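Local coordinates for tetrapyrrole methylase family protein (Chlorobaculum tepidum, PDB 3HH1), which probably catalyses 2'-O-methylation of the ribose of cytidine 1402 in 16S rRNA with S-adenosyl-L-methionine, and is represented here by one domain of the longer enzyme, at residues Leu8-Thr13 and Leu84-Gly89; Gly16-Met21 and Ser44-His49; Thr28-Gly33 and Phe50-Lys55; Ala36-Arg41 and Val58-Phe63. One frame throughout, in Å; residues are numbered along the deposited sequence.

In the fold
Contact 1 is the core of the domain, where two neighbouring strands of the parallel sheet pair. Contact 4 belongs to the same sheet but is partly buried, at its edge. It adds the outermost strand 57-59 to strand 34-37, which in turn lies beside strand 82-87 of contact 1. Both rest on backbone hydrogen bonds and apolar side chains. Contacts 2 and 3 lie among the helices and loops on one side of the sheet. Contact 2 is at the surface and joins a histidine-carboxylate bond to a small apolar cluster. Contact 3 is partly buried, and there charged side chains bind backbone carbonyls. Leu-29 of contact 3 touches Leu-46 of contact 2 and Val-11 of contact 1.

Contact 1 (Leu8-Thr13 and Leu84-Gly89)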
# COMPACT_ATOMS: atom_id res chain seq x y z
N LEU A 8 0.90 0.55 14.56
CA LEU A 8 -0.01 0.93 13.50
C LEU A 8 -0.42 -0.35 12.74
O LEU A 8 0.41 -0.94 12.00
CB LEU A 8 0.61 1.92 12.55
CG LEU A 8 -0.35 2.45 11.48
CD1 LEU A 8 -1.59 3.25 12.11
CD2 LEU A 8 0.36 3.29 10.44
N TYR A 9 -1.65 -0.82 12.93
CA TYR A 9 -2.18 -1.97 12.19
C TYR A 9 -2.83 -1.52 10.91
O TYR A 9 -3.68 -0.64 10.95
CB TYR A 9 -3.22 -2.73 13.01
CG TYR A 9 -2.63 -3.44 14.19
CD1 TYR A 9 -1.87 -4.58 14.02
CD2 TYR A 9 -2.79 -2.94 15.48
CE1 TYR A 9 -1.31 -5.22 15.07
CE2 TYR A 9 -2.21 -3.57 16.54
CZ TYR A 9 -1.48 -4.72 16.35
OH TYR A 9 -0.90 -5.37 17.43
N VAL A 10 -2.41 -2.04 9.78
CA VAL A 10 -3.00 -1.71 8.50
C VAL A 10 -3.99 -2.84 8.15
O VAL A 10 -3.59 -4.00 7.91
CB VAL A 10 -1.94 -1.51 7.41
CG1 VAL A 10 -2.61 -1.09 6.14
CG2 VAL A 10 -0.89 -0.44 7.86
N VAL A 11 -5.27 -2.47 8.08
CA VAL A 11 -6.36 -3.40 7.93
C VAL A 11 -7.03 -3.16 6.58
O VAL A 11 -7.57 -2.06 6.33
CB VAL A 11 -7.37 -3.24 9.08
CG1 VAL A 11 -8.44 -4.32 8.97
CG2 VAL A 11 -6.65 -3.30 10.46
N ALA A 12 -6.98 -4.16 5.69
CA ALA A 12 -7.60 -4.05 4.38
C ALA A 12 -9.08 -4.41 4.50
O ALA A 12 -9.39 -5.40 5.14
CB ALA A 12 -6.93 -4.99 3.37
N THR A 13 -9.98 -3.61 3.93
CA THR A 13 -11.40 -3.86 4.09
C THR A 13 -12.07 -3.92 2.73
O THR A 13 -11.80 -3.08 1.90
CB THR A 13 -12.12 -2.81 5.02
OG1 THR A 13 -11.95 -1.49 4.50
CG2 THR A 13 -11.52 -2.83 6.46
N LEU A 84 -5.20 1.64 10.66
CA LEU A 84 -5.39 2.38 9.40
C LEU A 84 -6.20 1.46 8.48
O LEU A 84 -5.79 0.35 8.19
CB LEU A 84 -4.02 2.71 8.78
CG LEU A 84 -4.03 3.31 7.38
CD1 LEU A 84 -4.82 4.57 7.35
CD2 LEU A 84 -2.56 3.55 7.01
N VAL A 85 -7.37 1.93 8.05
CA VAL A 85 -8.16 1.16 7.13
C VAL A 85 -7.79 1.59 5.72
O VAL A 85 -7.52 2.75 5.44
CB VAL A 85 -9.66 1.29 7.39
CG1 VAL A 85 -9.99 0.76 8.80
CG2 VAL A 85 -10.09 2.71 7.25
N THR A 86 -7.72 0.61 4.84
CA THR A 86 -7.50 0.86 3.45
C THR A 86 -8.49 -0.00 2.72
O THR A 86 -9.11 -0.88 3.32
CB THR A 86 -6.04 0.53 3.00
OG1 THR A 86 -5.77 -0.86 3.20
CG2 THR A 86 -5.02 1.38 3.80
N ASP A 87 -8.69 0.27 1.45
CA ASP A 87 -9.55 -0.62 0.62
C ASP A 87 -8.82 -1.91 0.26
O ASP A 87 -7.64 -1.87 -0.12
CB ASP A 87 -9.96 0.07 -0.66
CG ASP A 87 -10.68 1.40 -0.42
OD1 ASP A 87 -11.15 1.66 0.72
OD2 ASP A 87 -10.81 2.19 -1.40
N ALA A 88 -9.53 -3.04 0.32
CA ALA A 88 -8.95 -4.37 0.07
C ALA A 88 -8.45 -4.56 -1.36
O ALA A 88 -7.44 -5.27 -1.60
CB ALA A 88 -10.00 -5.44 0.34
N GLY A 89 -9.16 -3.95 -2.31
CA GLY A 89 -8.90 -4.19 -3.72
C GLY A 89 -7.75 -3.43 -4.37
O GLY A 89 -7.40 -3.73 -5.52
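Leu-84 lays its CB against CD1 of Leu-8, 4.2 Å away, and the two leucines lie aslant to each other. On the same face of the sheet, CG1 of Val-10 meets CG2 of Thr-86 at 4.2 Å. Thr-86 is turned with OG1 between its own N and carbonyl carbon (chi1 62°). CG2 is then anti to the carbonyl carbon and is the branch that touches the valine. Val-11 and Val-85 point to the other face, where Val-11 packs on Leu-29 of helix 23-31.

The strands run parallel, and their axes differ by 33° in direction. Leu-84 N donates to Tyr-9 O at 2.8 Å. Val-11 N donates to Leu-84 O at 2.9 Å, and this bond is nearly straight at 176°. Thr-86 N then donates to Val-11 O, and Thr-13 N to Thr-86 O. The OG1 of Thr-13 also lies 3.1 Å from Thr-86 O. The last rung is Ala-88 N to Thr-13 O at 2.8 Å, with the donor well above the carbonyl plane. The chain has left the strand here, and CB of Ala-88 comes to 4.3 Å from CB of Ala-12.

Asp-87 turns away to a salt bridge with Arg-42, while Ala-12 and Val-10 pack on Pro-91 and Ile-93 of the second subunit. Strand 8-13 also bonds to strand 111-114 on its other edge. The arrangement is the parallel pairing of inner strands in an alpha/beta sheet, here in a domain of the tetrapyrrole methylase family.

Contact 2 (Gly16-Met21 and Ser44-His49)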
# COMPACT_ATOMS: atom_id res chain seq x y z
N GLY A 16 -17.87 -4.91 -0.08
CA GLY A 16 -19.06 -5.67 0.31
C GLY A 16 -18.64 -6.94 1.01
O GLY A 16 -17.46 -7.14 1.25
N ASN A 17 -19.61 -7.80 1.34
CA ASN A 17 -19.34 -9.05 2.03
C ASN A 17 -18.37 -8.81 3.18
O ASN A 17 -17.40 -9.54 3.36
CB ASN A 17 -18.76 -10.09 1.09
CG ASN A 17 -19.81 -10.72 0.23
OD1 ASN A 17 -21.02 -10.55 0.47
ND2 ASN A 17 -19.38 -11.46 -0.80
N LEU A 18 -18.67 -7.77 3.94
CA LEU A 18 -17.88 -7.43 5.10
C LEU A 18 -17.79 -8.58 6.10
O LEU A 18 -16.81 -8.68 6.81
CB LEU A 18 -18.48 -6.23 5.81
CG LEU A 18 -18.36 -4.91 5.03
CD1 LEU A 18 -18.95 -3.78 5.85
CD2 LEU A 18 -16.90 -4.63 4.66
N ASP A 19 -18.84 -9.40 6.20
CA ASP A 19 -18.85 -10.50 7.19
C ASP A 19 -17.81 -11.59 6.88
O ASP A 19 -17.50 -12.42 7.76
CB ASP A 19 -20.25 -11.09 7.33
CG ASP A 19 -21.17 -10.24 8.21
OD1 ASP A 19 -20.72 -9.29 8.92
OD2 ASP A 19 -22.36 -10.57 8.23
N ASP A 20 -17.23 -11.56 5.67
CA ASP A 20 -16.10 -12.47 5.36
C ASP A 20 -14.72 -12.01 5.87
O ASP A 20 -13.74 -12.74 5.75
CB ASP A 20 -16.05 -12.78 3.87
CG ASP A 20 -17.16 -13.75 3.45
OD1 ASP A 20 -17.68 -14.49 4.32
OD2 ASP A 20 -17.53 -13.75 2.26
N MSE A 21 -14.65 -10.81 6.43
CA MSE A 21 -13.44 -10.36 7.10
C MSE A 21 -13.12 -11.30 8.24
O MSE A 21 -14.04 -11.84 8.88
CB MSE A 21 -13.60 -8.97 7.65
CG MSE A 21 -13.68 -7.94 6.55
SE MSE A 21 -13.80 -6.12 7.32
CE MSE A 21 -12.30 -6.12 8.54
N SER A 44 -17.29 4.71 8.47
CA SER A 44 -18.43 4.71 9.39
C SER A 44 -19.42 3.59 9.07
O SER A 44 -19.92 2.95 9.98
CB SER A 44 -19.16 6.07 9.39
OG SER A 44 -18.31 7.05 9.93
N ILE A 45 -19.69 3.37 7.79
CA ILE A 45 -20.56 2.31 7.38
C ILE A 45 -20.03 0.95 7.85
O ILE A 45 -20.79 0.15 8.40
CB ILE A 45 -20.76 2.31 5.85
CG1 ILE A 45 -21.59 3.53 5.43
CG2 ILE A 45 -21.46 1.05 5.41
CD1 ILE A 45 -21.58 3.79 3.92
N LEU A 46 -18.75 0.71 7.64
CA LEU A 46 -18.09 -0.53 8.13
C LEU A 46 -18.21 -0.72 9.63
O LEU A 46 -18.59 -1.78 10.09
CB LEU A 46 -16.62 -0.55 7.70
CG LEU A 46 -15.85 -1.86 8.01
CD1 LEU A 46 -14.84 -2.15 6.91
CD2 LEU A 46 -15.23 -1.76 9.37
N LEU A 47 -17.89 0.32 10.39
CA LEU A 47 -17.97 0.24 11.84
C LEU A 47 -19.39 -0.03 12.33
O LEU A 47 -19.58 -0.86 13.19
CB LEU A 47 -17.39 1.50 12.49
CG LEU A 47 -15.89 1.71 12.17
CD1 LEU A 47 -15.40 3.01 12.79
CD2 LEU A 47 -14.95 0.54 12.50
N LYS A 48 -20.38 0.67 11.77
CA LYS A 48 -21.76 0.46 12.11
C LYS A 48 -22.14 -0.99 11.83
O LYS A 48 -22.82 -1.61 12.63
CB LYS A 48 -22.66 1.40 11.33
CG LYS A 48 -24.16 1.23 11.59
CD LYS A 48 -25.02 1.90 10.51
CE LYS A 48 -25.60 3.23 10.94
NZ LYS A 48 -26.67 3.68 9.99
N HIS A 49 -21.69 -1.53 10.70
CA HIS A 49 -21.99 -2.91 10.35
C HIS A 49 -21.58 -3.90 11.43
O HIS A 49 -22.29 -4.89 11.69
CB HIS A 49 -21.26 -3.26 9.06
CG HIS A 49 -21.49 -4.66 8.60
ND1 HIS A 49 -22.58 -5.02 7.83
CD2 HIS A 49 -20.76 -5.79 8.77
CE1 HIS A 49 -22.52 -6.31 7.56
NE2 HIS A 49 -21.43 -6.80 8.13
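Leu-18 and Asp-19, in a short 3-10 turn, meet the C-terminal part of helix 40-49 at His-49 and Leu-46. The turn belongs to the loop between strand 8-13 and helix 23-31 of this tetrapyrrole methylase-type domain. The contact therefore ties the first connection of the sheet to a helix further along the chain.

The apolar part centres on Leu-46. Its CD1 touches CD2 of Leu-18 at 3.9 Å and SE of Met-21, a selenomethionine, at 4.1 Å. SE of Met-21 is anti to its CA (chi2 -177°), which extends the chain and carries SE to the leucine. Leu-46 and Met-21 both reach Thr-13 and Leu-29 as well, so this side of the contact continues into the interior.

The ring of His-49 takes a CH-pi contact on one face. Leu-18 CB lies 4.1 Å from the ring centroid and over that face. CD1 of the same leucine stands above the ring near its rim, 3.8 Å from CG of His-49. Phe-50, the next residue, also touches Leu-18 and Asp-19.

The polar part is a single histidine-carboxylate hydrogen bond at the exposed side. The carboxylate and ring planes are 48° apart. NE2 of His-49 donates to OD1 of Asp-19 at 2.7 Å, approaching that oxygen from above the carboxylate plane.

Contact 3 (Thr28-Gly33 and Phe50-Lys55)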
# COMPACT_ATOMS: atom_id res chain seq x y z
N THR A 28 -9.40 -6.27 15.76
CA THR A 28 -8.40 -5.21 15.69
C THR A 28 -9.03 -3.85 15.60
O THR A 28 -8.67 -2.95 16.38
CB THR A 28 -7.39 -5.42 14.56
OG1 THR A 28 -6.73 -6.69 14.78
CG2 THR A 28 -6.34 -4.24 14.53
N LEU A 29 -10.00 -3.70 14.71
CA LEU A 29 -10.72 -2.46 14.56
C LEU A 29 -11.55 -2.16 15.81
O LEU A 29 -11.60 -1.01 16.26
CB LEU A 29 -11.67 -2.52 13.38
CG LEU A 29 -10.98 -2.72 12.02
CD1 LEU A 29 -12.06 -2.88 10.96
CD2 LEU A 29 -9.99 -1.64 11.63
N ARG A 30 -12.17 -3.20 16.37
CA ARG A 30 -13.06 -3.00 17.51
C ARG A 30 -12.32 -2.38 18.71
O ARG A 30 -12.88 -1.51 19.43
CB ARG A 30 -13.72 -4.33 17.87
CG ARG A 30 -14.79 -4.22 18.86
CD ARG A 30 -15.42 -5.56 19.22
NE ARG A 30 -15.94 -6.34 18.10
CZ ARG A 30 -17.09 -6.12 17.46
NH1 ARG A 30 -17.44 -6.93 16.48
NH2 ARG A 30 -17.89 -5.11 17.78
N ASN A 31 -11.09 -2.85 18.95
CA ASN A 31 -10.34 -2.46 20.14
C ASN A 31 -9.22 -1.47 19.94
O ASN A 31 -8.45 -1.23 20.85
CB ASN A 31 -9.80 -3.74 20.81
CG ASN A 31 -10.96 -4.70 21.23
OD1 ASN A 31 -12.07 -4.23 21.59
ND2 ASN A 31 -10.70 -6.00 21.18
N ALA A 32 -9.12 -0.89 18.74
CA ALA A 32 -8.06 0.07 18.44
C ALA A 32 -8.22 1.32 19.23
O ALA A 32 -9.34 1.73 19.51
CB ALA A 32 -8.09 0.41 16.91
N GLY A 33 -7.11 1.98 19.55
CA GLY A 33 -7.19 3.27 20.23
C GLY A 33 -7.81 4.32 19.32
O GLY A 33 -8.46 5.25 19.80
N PHE A 50 -20.42 -3.68 12.04
CA PHE A 50 -19.91 -4.63 13.03
C PHE A 50 -20.27 -4.22 14.45
O PHE A 50 -19.80 -4.84 15.43
CB PHE A 50 -18.42 -4.77 12.92
CG PHE A 50 -17.98 -5.48 11.69
CD1 PHE A 50 -18.30 -6.80 11.47
CD2 PHE A 50 -17.17 -4.85 10.77
CE1 PHE A 50 -17.89 -7.44 10.33
CE2 PHE A 50 -16.74 -5.50 9.66
CZ PHE A 50 -17.09 -6.81 9.44
N GLY A 51 -21.09 -3.19 14.58
CA GLY A 51 -21.49 -2.68 15.88
C GLY A 51 -20.34 -2.12 16.71
O GLY A 51 -20.30 -2.30 17.93
N ILE A 52 -19.42 -1.44 16.04
CA ILE A 52 -18.28 -0.81 16.67
C ILE A 52 -18.72 0.63 16.92
O ILE A 52 -18.90 1.42 15.99
CB ILE A 52 -17.00 -0.98 15.81
CG1 ILE A 52 -16.65 -2.48 15.71
CG2 ILE A 52 -15.81 -0.10 16.32
CD1 ILE A 52 -15.57 -2.84 14.65
N GLU A 53 -18.93 0.95 18.18
CA GLU A 53 -19.46 2.24 18.59
C GLU A 53 -18.47 3.07 19.37
O GLU A 53 -17.70 2.53 20.15
CB GLU A 53 -20.65 2.04 19.52
CG GLU A 53 -21.86 1.47 18.87
CD GLU A 53 -22.94 1.30 19.90
OE1 GLU A 53 -22.87 0.27 20.61
OE2 GLU A 53 -23.80 2.20 20.03
N GLY A 54 -18.53 4.38 19.15
CA GLY A 54 -17.82 5.36 19.95
C GLY A 54 -16.34 5.49 19.64
O GLY A 54 -15.61 6.12 20.39
N LYS A 55 -15.88 4.90 18.54
CA LYS A 55 -14.49 4.91 18.19
C LYS A 55 -13.96 6.29 17.79
O LYS A 55 -14.58 7.02 17.01
CB LYS A 55 -14.32 3.94 17.04
CG LYS A 55 -12.92 3.57 16.66
CD LYS A 55 -12.08 2.90 17.77
CE LYS A 55 -12.59 1.56 18.16
NZ LYS A 55 -12.01 1.13 19.45
O HOH W 1 -17.91 -3.47 20.05
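NZ of Lys-55 is held by two backbone carbonyls near the C-terminal end of helix 23-31. It donates to Ala-32 O at 2.7 Å, in the carbonyl plane and on a lone pair. It also donates to Arg-30 O at 2.8 Å, but there it stands above the carbonyl plane. The lysine chain is bent at chi2 (60°) and chi3 (66°). CE of Lys-55 passes 3.3 Å from Leu-29 O.

Arg-30 makes the reverse link from the helix to the loop. Its NH2 donates to Phe-50 O at 3.0 Å, with the oxygen close to the guanidinium plane. NH1 of Arg-30 reaches Phe-50 O as well, by a weak bond of 3.3 Å. A water lies at the guanidinium edge. It accepts from NH2 and donates weakly to Gly-51 O. A bound sulfate, probably from the crystallisation liquor, makes a long, weak ion pair with NE of the arginine.

Ile-52 makes the apolar part of the contact. Its CG1 lies over one face of the guanidinium, 3.6 Å from NH2 of Arg-30. CD1 of Ile-52 touches CB of Leu-29 at 4.1 Å. Gly-51, with positive phi, is the C-prime residue of the Schellman motif that ends helix 40-49.

Two cationic side chains thus bind carbonyl groups in opposite directions across the contact. Lys-55 reaches carbonyls near the end of one helix, and Arg-30 a carbonyl at the C-terminal end of helix 40-49. The Phe-50 carbonyl helps fix the direction of the guanidinium. The partial negative charge at a helix end would probably favour the protonated form of Lys-55.

Contact 4 (Ala36-Arg41 and Val58-Phe63); sequences ACEDTR and VSYHSF
Tyr-60 and Glu-38 meet just beyond the ends of two paired strands. CG of Glu-38 comes up to the edge of the tyrosine ring, near its plane, and lies 3.9 Å from CD2 of Tyr-60. The ring and the carboxylate are turned 55° from each other. The glutamate has CG anti to its backbone N (chi1 -164°), which carries that methylene to the ring edge. The CG of Glu-38 is also 3.8 Å from Tyr-60 O. The Glu-38 side chain also touches Asp-95 and Pro-96, while the tyrosine side chain touches Met-100 of helix 98-106 and Ala-68 of helix 65-77 and makes a weak hydrogen bond from its OH to Glu-65.

The backbone of Tyr-60 is fixed as well. Its N donates to Cys-37 O at 2.9 Å, almost straight at 174°. Cys-37 N in turn donates to Val-58 O at 3.0 Å. These bonds belong to the parallel pairing of strands 34-37 and 57-59, which helix 40-49 joins in a beta-alpha-beta unit. Strand 57-59 is the outermost strand on this side of the chain's sheet, while strand 34-37 also bonds to strand 82-87.

Val-58 shares a face of the sheet with Ala-36. CB of Val-58 is 4.3 Å from CB of Ala-36. CA of Ala-36 makes a CA-H...O contact with Val-58 O at 3.3 Å. Helix 65-77 packs on both residues. On the other face, OG1 of Thr-40, in the first turn of helix 40-49, lies 3.3 Å from CB of Ser-59.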
# COMPACT_ATOMS: atom_id res chain seq x y z
N ALA A 36 -7.78 5.29 11.69
CA ALA A 36 -7.38 6.35 10.73
C ALA A 36 -7.89 5.93 9.38
O ALA A 36 -7.81 4.74 9.01
CB ALA A 36 -5.87 6.48 10.69
N CYS A 37 -8.45 6.87 8.63
CA CYS A 37 -9.05 6.49 7.39
C CYS A 37 -9.07 7.67 6.48
O CYS A 37 -9.08 8.81 6.93
CB CYS A 37 -10.47 5.96 7.60
SG CYS A 37 -11.54 7.14 8.48
N GLU A 38 -9.05 7.40 5.18
CA GLU A 38 -9.11 8.48 4.22
C GLU A 38 -10.55 8.72 3.79
O GLU A 38 -10.92 9.82 3.39
CB GLU A 38 -8.15 8.18 3.05
CG GLU A 38 -7.83 9.36 2.19
CD GLU A 38 -8.47 9.27 0.85
OE1 GLU A 38 -8.95 8.16 0.50
OE2 GLU A 38 -8.49 10.30 0.14
N ASP A 39 -11.38 7.70 3.89
CA ASP A 39 -12.77 7.75 3.44
C ASP A 39 -13.63 7.56 4.69
O ASP A 39 -14.00 6.43 5.03
CB ASP A 39 -12.98 6.66 2.37
CG ASP A 39 -14.36 6.71 1.70
OD1 ASP A 39 -15.32 7.32 2.24
OD2 ASP A 39 -14.47 6.12 0.59
N THR A 40 -13.93 8.65 5.40
CA THR A 40 -14.64 8.54 6.66
C THR A 40 -16.04 7.96 6.51
O THR A 40 -16.52 7.23 7.36
CB THR A 40 -14.78 9.89 7.36
OG1 THR A 40 -13.55 10.63 7.27
CG2 THR A 40 -15.13 9.67 8.80
N ARG A 41 -16.72 8.33 5.43
CA ARG A 41 -18.07 7.85 5.20
C ARG A 41 -18.12 6.33 5.05
O ARG A 41 -18.91 5.65 5.68
CB ARG A 41 -18.70 8.55 3.98
CG ARG A 41 -20.15 8.88 4.17
CD ARG A 41 -20.74 9.64 2.95
NE ARG A 41 -20.32 11.05 2.90
CZ ARG A 41 -20.57 11.89 1.89
NH1 ARG A 41 -21.24 11.50 0.81
NH2 ARG A 41 -20.14 13.14 1.97
N VAL A 58 -9.61 9.26 13.00
CA VAL A 58 -8.68 10.29 12.49
C VAL A 58 -8.85 10.33 10.97
O VAL A 58 -8.59 9.36 10.30
CB VAL A 58 -7.22 9.95 12.84
CG1 VAL A 58 -6.25 11.00 12.18
CG2 VAL A 58 -7.05 9.90 14.38
N SER A 59 -9.36 11.42 10.44
CA SER A 59 -9.69 11.45 9.05
C SER A 59 -8.59 12.19 8.29
O SER A 59 -8.23 13.31 8.61
CB SER A 59 -11.06 12.08 8.85
OG SER A 59 -10.97 13.45 9.06
N TYR A 60 -8.03 11.51 7.31
CA TYR A 60 -6.97 12.03 6.49
C TYR A 60 -7.49 12.83 5.30
O TYR A 60 -8.27 12.33 4.52
CB TYR A 60 -6.10 10.87 6.00
CG TYR A 60 -4.91 11.33 5.19
CD1 TYR A 60 -3.71 11.65 5.83
CD2 TYR A 60 -4.98 11.49 3.82
CE1 TYR A 60 -2.61 12.12 5.12
CE2 TYR A 60 -3.88 11.95 3.09
CZ TYR A 60 -2.69 12.25 3.76
OH TYR A 60 -1.58 12.71 3.08
N HIS A 61 -7.03 14.07 5.15
CA HIS A 61 -7.33 14.92 3.97
C HIS A 61 -5.99 15.49 3.48
O HIS A 61 -5.16 15.85 4.30
CB HIS A 61 -8.26 16.08 4.34
CG HIS A 61 -9.47 15.68 5.14
ND1 HIS A 61 -10.62 15.19 4.57
CD2 HIS A 61 -9.70 15.73 6.48
CE1 HIS A 61 -11.50 14.92 5.52
NE2 HIS A 61 -10.96 15.24 6.69
N SER A 62 -5.74 15.60 2.19
CA SER A 62 -4.46 16.21 1.74
C SER A 62 -4.06 17.54 2.44
O SER A 62 -2.96 17.65 3.00
CB SER A 62 -4.46 16.43 0.22
OG SER A 62 -4.28 15.19 -0.42
N PHE A 63 -4.94 18.53 2.40
CA PHE A 63 -4.58 19.85 2.93
C PHE A 63 -4.21 19.78 4.41
O PHE A 63 -3.37 20.54 4.89
CB PHE A 63 -5.72 20.85 2.67
CG PHE A 63 -5.71 22.08 3.57
CD1 PHE A 63 -4.86 23.16 3.31
CD2 PHE A 63 -6.58 22.17 4.65
CE1 PHE A 63 -4.87 24.30 4.13
CE2 PHE A 63 -6.60 23.29 5.48
CZ PHE A 63 -5.74 24.36 5.22